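Local coordinates for protein Cbs-cp12 (Microcystis aeruginosa PCC 7806, PDB 5NMU) that joins a pair of CBS domains to a CP12 domain in one hexamer-forming chain and probably takes part in the redox regulation of photosynthesis, at the interface of chains A and B and the interface of chains A and C. Sequence-based numbering; all coordinates share one arbitrary frame. Chains: chain A/B/C, Cbs-cp12.

Contact 1: the interface of chains A and B. Residues chain A 20, 44, 75, 78, 80; chain B 93, 96, 137, 140.
The methyl end of A:Met78 sits squarely over one face of the B:Phe137 ring, CE lying 3.6 Å from CE1 and nearly above the ring centre, a CH-pi contact. A:Met78 is straight beyond CG, but its first torsion (chi1 75°) wedges CG between the backbone N and the carbonyl carbon, which aims the extended thioether at the ring. The backbone O of A:Tyr75 lies 3.6 Å from CD2 of B:Phe137. The A:Lys80 side chain runs past the ring antiparallel, CB 4.0 Å from CE1, while the carbonyl oxygen of A:Lys80 lies in the ring plane at its edge, 3.6 Å from CZ. Within chain B, the CE2 edge of the same ring points at the face of the B:Arg96 guanidinium. B:Arg96 is extended as far as NE, which meets a water at 3.1 Å. That water also touches the backbone O of A:Met78 and both N and O of A:Lys80, so it ties the arginine to the loop 78-80 of chain A.

At the other end of the patch B:Asp140 carries the charge. Its carboxylate oxygen OD2 forms a salt bridge with NH1 of A:Arg44 at 3.2 Å, the two flat groups turned steeply, 76° apart, rather than lying side by side. A:Arg44 reaches it through a bend at chi3 (-46°). The methylene of B:Asp140 packs against the A:Tyr75 ring, CB to CD2 3.5 Å. The amine NZ of A:Lys80 stands 5.1 Å from OD2 of B:Asp140, too far for a contact, though its charge may favour the carboxylate.

On chain B, B:Phe137 immediately precedes helix 138-155, whose first turn carries B:Asp140, and B:Arg96 and B:Tyr93 belong to helix 91-101. Chain A answers with loops and the short 3-10 helix 74-76, so the start of the CP12 region of one subunit packs on the CBS region of its neighbour.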
loop_
_atom_site.group_PDB
_atom_site.type_symbol
_atom_site.label_atom_id
_atom_site.label_comp_id
_atom_site.label_asym_id
_atom_site.label_seq_id
_atom_site.Cartn_x
_atom_site.Cartn_y
_atom_site.Cartn_z
ATOM N N GLY A 20 -11.260 4.390 -25.702
ATOM C CA GLY A 20 -11.497 3.427 -24.672
ATOM C C GLY A 20 -12.018 2.083 -25.177
ATOM O O GLY A 20 -11.752 1.048 -24.550
ATOM N N ARG A 44 -14.964 11.369 -24.817
ATOM C CA ARG A 44 -16.020 11.082 -25.798
ATOM C C ARG A 44 -16.849 12.330 -26.148
ATOM O O ARG A 44 -17.501 12.359 -27.161
ATOM C CB ARG A 44 -16.901 9.923 -25.333
ATOM C CG ARG A 44 -16.131 8.585 -25.283
ATOM C CD ARG A 44 -17.044 7.390 -24.991
ATOM N NE ARG A 44 -17.919 7.762 -23.885
ATOM C CZ ARG A 44 -17.704 7.544 -22.579
ATOM N NH1 ARG A 44 -16.652 6.823 -22.121
ATOM N NH2 ARG A 44 -18.596 8.046 -21.703
ATOM N N TYR A 75 -10.727 0.179 -22.033
ATOM C CA TYR A 75 -11.525 0.580 -20.884
ATOM C C TYR A 75 -11.382 -0.340 -19.681
ATOM O O TYR A 75 -11.553 0.137 -18.540
ATOM C CB TYR A 75 -12.991 0.762 -21.249
ATOM C CG TYR A 75 -13.768 -0.481 -21.610
ATOM C CD1 TYR A 75 -14.308 -1.302 -20.617
ATOM C CD2 TYR A 75 -14.041 -0.793 -22.955
ATOM C CE1 TYR A 75 -15.085 -2.394 -20.935
ATOM C CE2 TYR A 75 -14.807 -1.920 -23.286
ATOM C CZ TYR A 75 -15.289 -2.698 -22.263
ATOM O OH TYR A 75 -16.034 -3.746 -22.547
ATOM N N MET A 78 -7.550 0.942 -18.334
ATOM C CA MET A 78 -7.192 2.338 -18.233
ATOM C C MET A 78 -7.504 2.925 -16.878
ATOM O O MET A 78 -8.295 2.362 -16.116
ATOM C CB MET A 78 -7.937 3.148 -19.284
ATOM C CG MET A 78 -9.409 3.399 -19.003
ATOM S SD MET A 78 -10.210 4.045 -20.468
ATOM C CE MET A 78 -11.929 4.088 -19.912
ATOM N N LYS A 80 -9.356 6.232 -15.686
ATOM C CA LYS A 80 -10.200 7.274 -16.227
ATOM C C LYS A 80 -11.206 7.546 -15.162
ATOM O O LYS A 80 -11.853 6.606 -14.751
ATOM C CB LYS A 80 -10.917 6.857 -17.493
ATOM C CG LYS A 80 -11.778 7.971 -18.091
ATOM C CD LYS A 80 -12.431 7.577 -19.419
ATOM C CE LYS A 80 -13.449 8.609 -19.893
ATOM N NZ LYS A 80 -13.581 8.533 -21.372
ATOM N N TYR B 93 -17.671 9.784 -11.999
ATOM C CA TYR B 93 -16.258 9.971 -12.207
ATOM C C TYR B 93 -15.541 10.606 -11.037
ATOM O O TYR B 93 -14.387 10.292 -10.807
ATOM C CB TYR B 93 -16.012 10.790 -13.464
ATOM C CG TYR B 93 -16.317 10.075 -14.766
ATOM C CD1 TYR B 93 -15.794 8.824 -15.044
ATOM C CD2 TYR B 93 -17.073 10.682 -15.732
ATOM C CE1 TYR B 93 -16.082 8.173 -16.247
ATOM C CE2 TYR B 93 -17.359 10.054 -16.931
ATOM C CZ TYR B 93 -16.852 8.800 -17.182
ATOM O OH TYR B 93 -17.103 8.190 -18.389
ATOM N N ARG B 96 -14.916 7.692 -8.742
ATOM C CA ARG B 96 -13.918 6.856 -9.271
ATOM C C ARG B 96 -12.522 7.446 -9.158
ATOM O O ARG B 96 -11.612 6.712 -8.829
ATOM C CB ARG B 96 -14.259 6.520 -10.700
ATOM C CG ARG B 96 -13.406 5.412 -11.181
ATOM C CD ARG B 96 -13.726 5.054 -12.579
ATOM N NE ARG B 96 -12.942 3.860 -12.815
ATOM C CZ ARG B 96 -13.394 2.615 -12.733
ATOM N NH1 ARG B 96 -14.671 2.356 -12.504
ATOM N NH2 ARG B 96 -12.544 1.628 -12.967
ATOM N N PHE B 137 -18.125 3.410 -18.199
ATOM C CA PHE B 137 -17.594 2.985 -19.511
ATOM C C PHE B 137 -18.584 2.153 -20.377
ATOM O O PHE B 137 -18.183 1.508 -21.350
ATOM C CB PHE B 137 -16.273 2.207 -19.351
ATOM C CG PHE B 137 -15.309 2.802 -18.347
ATOM C CD1 PHE B 137 -15.165 4.200 -18.186
ATOM C CD2 PHE B 137 -14.494 1.958 -17.565
ATOM C CE1 PHE B 137 -14.254 4.716 -17.251
ATOM C CE2 PHE B 137 -13.582 2.496 -16.646
ATOM C CZ PHE B 137 -13.468 3.870 -16.488
ATOM N N ASP B 140 -18.253 2.844 -23.917
ATOM C CA ASP B 140 -17.146 2.120 -24.559
ATOM C C ASP B 140 -17.545 0.693 -24.898
ATOM O O ASP B 140 -17.192 0.221 -25.957
ATOM C CB ASP B 140 -15.885 2.104 -23.711
ATOM C CG ASP B 140 -15.389 3.520 -23.396
ATOM O OD1 ASP B 140 -15.072 4.283 -24.340
ATOM O OD2 ASP B 140 -15.407 3.873 -22.210
HETATM O O HOH W 1 -10.241 4.034 -14.248
#

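Contact 2: the interface of chains A and C. Residues chain A 55-56, 60, 104; chain C 98, 103-104, 120.
The phenol oxygen of A:Tyr60 gives its hydrogen to the backbone carbonyl of C:Ile103, OH to O 2.6 Å. The acceptor lies in the plane of the tyrosine ring at its edge, whereas the hydroxyl stands above the carbonyl plane, 53° out of it. A water 2.8 Å from the same OH is shared with NH1 of C:Arg104, in the guanidinium plane, so the phenol is tied to two neighbouring residues of chain C. Within chain A, CG2 of A:Thr56 lies over one face of the A:Tyr60 ring and probably helps hold its orientation. The edge of the A:Tyr60 ring also passes the C:Phe98 backbone, CE1 to C 3.6 Å.

C:Arg104 and its twin A:Arg104 cross about the two-fold axis with guanidinium planes almost parallel, 2° apart. Each chain bends at chi3 (-56°), which folds the guanidinium back beside its partner; the approach of the two CD atoms is too short to trust. Bringing two like charges together here would probably cost energy unless water or other groups offset it. An alanine in place of C:Arg104 would probably leave the bridging water without its chain C partner and open a gap beside A:Thr56 OG1.

Farther out, the A:Glu55 carboxylate crosses C:Val120 at about a right angle, CD to CG2 3.4 Å. The patch joins helix 55-63 of one subunit to the 103-104 loop and the start of helix 120-126 of the other, and probably helps hold the CBS regions together in the hexamer.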
loop_
_atom_site.group_PDB
_atom_site.type_symbol
_atom_site.label_atom_id
_atom_site.label_comp_id
_atom_site.label_asym_id
_atom_site.label_seq_id
_atom_site.Cartn_x
_atom_site.Cartn_y
_atom_site.Cartn_z
ATOM N N GLU A 55 2.231 1.480 -20.104
ATOM C CA GLU A 55 2.980 0.214 -20.179
ATOM C C GLU A 55 2.778 -0.719 -18.982
ATOM O O GLU A 55 2.732 -1.950 -19.152
ATOM C CB GLU A 55 4.466 0.465 -20.405
ATOM C CG GLU A 55 5.160 1.242 -19.284
ATOM C CD GLU A 55 6.632 1.432 -19.538
ATOM O OE1 GLU A 55 7.074 1.005 -20.589
ATOM O OE2 GLU A 55 7.351 2.035 -18.686
ATOM N N THR A 56 2.717 -0.135 -17.791
ATOM C CA THR A 56 2.595 -0.846 -16.539
ATOM C C THR A 56 1.184 -1.411 -16.444
ATOM O O THR A 56 1.036 -2.548 -15.980
ATOM C CB THR A 56 2.995 0.087 -15.325
ATOM O OG1 THR A 56 4.362 0.541 -15.476
ATOM C CG2 THR A 56 2.966 -0.606 -14.085
ATOM N N TYR A 60 1.141 -5.392 -16.166
ATOM C CA TYR A 60 0.573 -5.924 -14.917
ATOM C C TYR A 60 -0.784 -6.567 -15.094
ATOM O O TYR A 60 -1.045 -7.571 -14.473
ATOM C CB TYR A 60 0.417 -4.865 -13.839
ATOM C CG TYR A 60 1.696 -4.384 -13.196
ATOM C CD1 TYR A 60 2.983 -4.661 -13.722
ATOM C CD2 TYR A 60 1.624 -3.600 -12.080
ATOM C CE1 TYR A 60 4.149 -4.166 -13.123
ATOM C CE2 TYR A 60 2.771 -3.149 -11.443
ATOM C CZ TYR A 60 4.029 -3.400 -11.977
ATOM O OH TYR A 60 5.086 -2.855 -11.292
ATOM N N ARG A 104 3.726 7.462 -12.866
ATOM C CA ARG A 104 4.978 7.756 -13.569
ATOM C C ARG A 104 4.748 8.619 -14.793
ATOM O O ARG A 104 5.727 9.013 -15.447
ATOM C CB ARG A 104 5.689 6.456 -13.930
ATOM C CG ARG A 104 6.185 5.759 -12.653
ATOM C CD ARG A 104 6.293 4.286 -12.775
ATOM N NE ARG A 104 5.025 3.643 -13.189
ATOM C CZ ARG A 104 4.075 3.182 -12.399
ATOM N NH1 ARG A 104 4.181 3.261 -11.087
ATOM N NH2 ARG A 104 3.005 2.625 -12.953
ATOM N N PHE C 98 7.108 -8.684 -11.812
ATOM C CA PHE C 98 7.110 -7.219 -11.756
ATOM C C PHE C 98 5.790 -6.740 -11.137
ATOM O O PHE C 98 5.816 -5.885 -10.265
ATOM C CB PHE C 98 7.338 -6.605 -13.121
ATOM C CG PHE C 98 8.764 -6.651 -13.615
ATOM C CD1 PHE C 98 9.796 -7.266 -12.902
ATOM C CD2 PHE C 98 9.054 -6.095 -14.838
ATOM C CE1 PHE C 98 11.102 -7.281 -13.404
ATOM C CE2 PHE C 98 10.335 -6.094 -15.352
ATOM C CZ PHE C 98 11.365 -6.700 -14.644
ATOM N N ILE C 103 7.579 -3.539 -9.253
ATOM C CA ILE C 103 8.721 -2.876 -9.855
ATOM C C ILE C 103 8.496 -2.816 -11.336
ATOM O O ILE C 103 7.596 -3.472 -11.843
ATOM C CB ILE C 103 10.060 -3.582 -9.597
ATOM C CG1 ILE C 103 10.010 -5.022 -10.122
ATOM C CG2 ILE C 103 10.407 -3.486 -8.097
ATOM C CD1 ILE C 103 11.314 -5.761 -9.929
ATOM N N ARG C 104 9.301 -2.023 -12.020
ATOM C CA ARG C 104 9.176 -1.847 -13.470
ATOM C C ARG C 104 10.429 -2.283 -14.201
ATOM O O ARG C 104 10.442 -2.263 -15.443
ATOM C CB ARG C 104 8.821 -0.399 -13.789
ATOM C CG ARG C 104 7.398 -0.088 -13.296
ATOM C CD ARG C 104 7.176 1.337 -12.957
ATOM N NE ARG C 104 8.135 1.852 -11.953
ATOM C CZ ARG C 104 7.986 1.854 -10.642
ATOM N NH1 ARG C 104 6.899 1.364 -10.079
ATOM N NH2 ARG C 104 8.955 2.368 -9.895
ATOM N N VAL C 120 9.562 -3.098 -17.921
ATOM C CA VAL C 120 8.221 -3.104 -18.447
ATOM C C VAL C 120 8.157 -2.698 -19.901
ATOM O O VAL C 120 7.355 -3.289 -20.639
ATOM C CB VAL C 120 7.223 -2.282 -17.579
ATOM C CG1 VAL C 120 6.985 -3.048 -16.300
ATOM C CG2 VAL C 120 7.696 -0.856 -17.279
HETATM O O HOH W 2 4.592 -0.142 -10.753
#

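Contact 1 and contact 2 lie about 21 Å apart, measured between the centres of their C-alpha atoms, and chain A serves both with different residues. Helix 91-101 is common to them: chain B offers it in contact 1 and chain C in contact 2. The two differ in character, since contact 1 brings in the start of the CP12 region while contact 2 lies between CBS regions. Because chain A uses different residues for each, it can hold two neighbours at once, and repeating both two-fold contacts in turn would be consistent with assembly of six subunits.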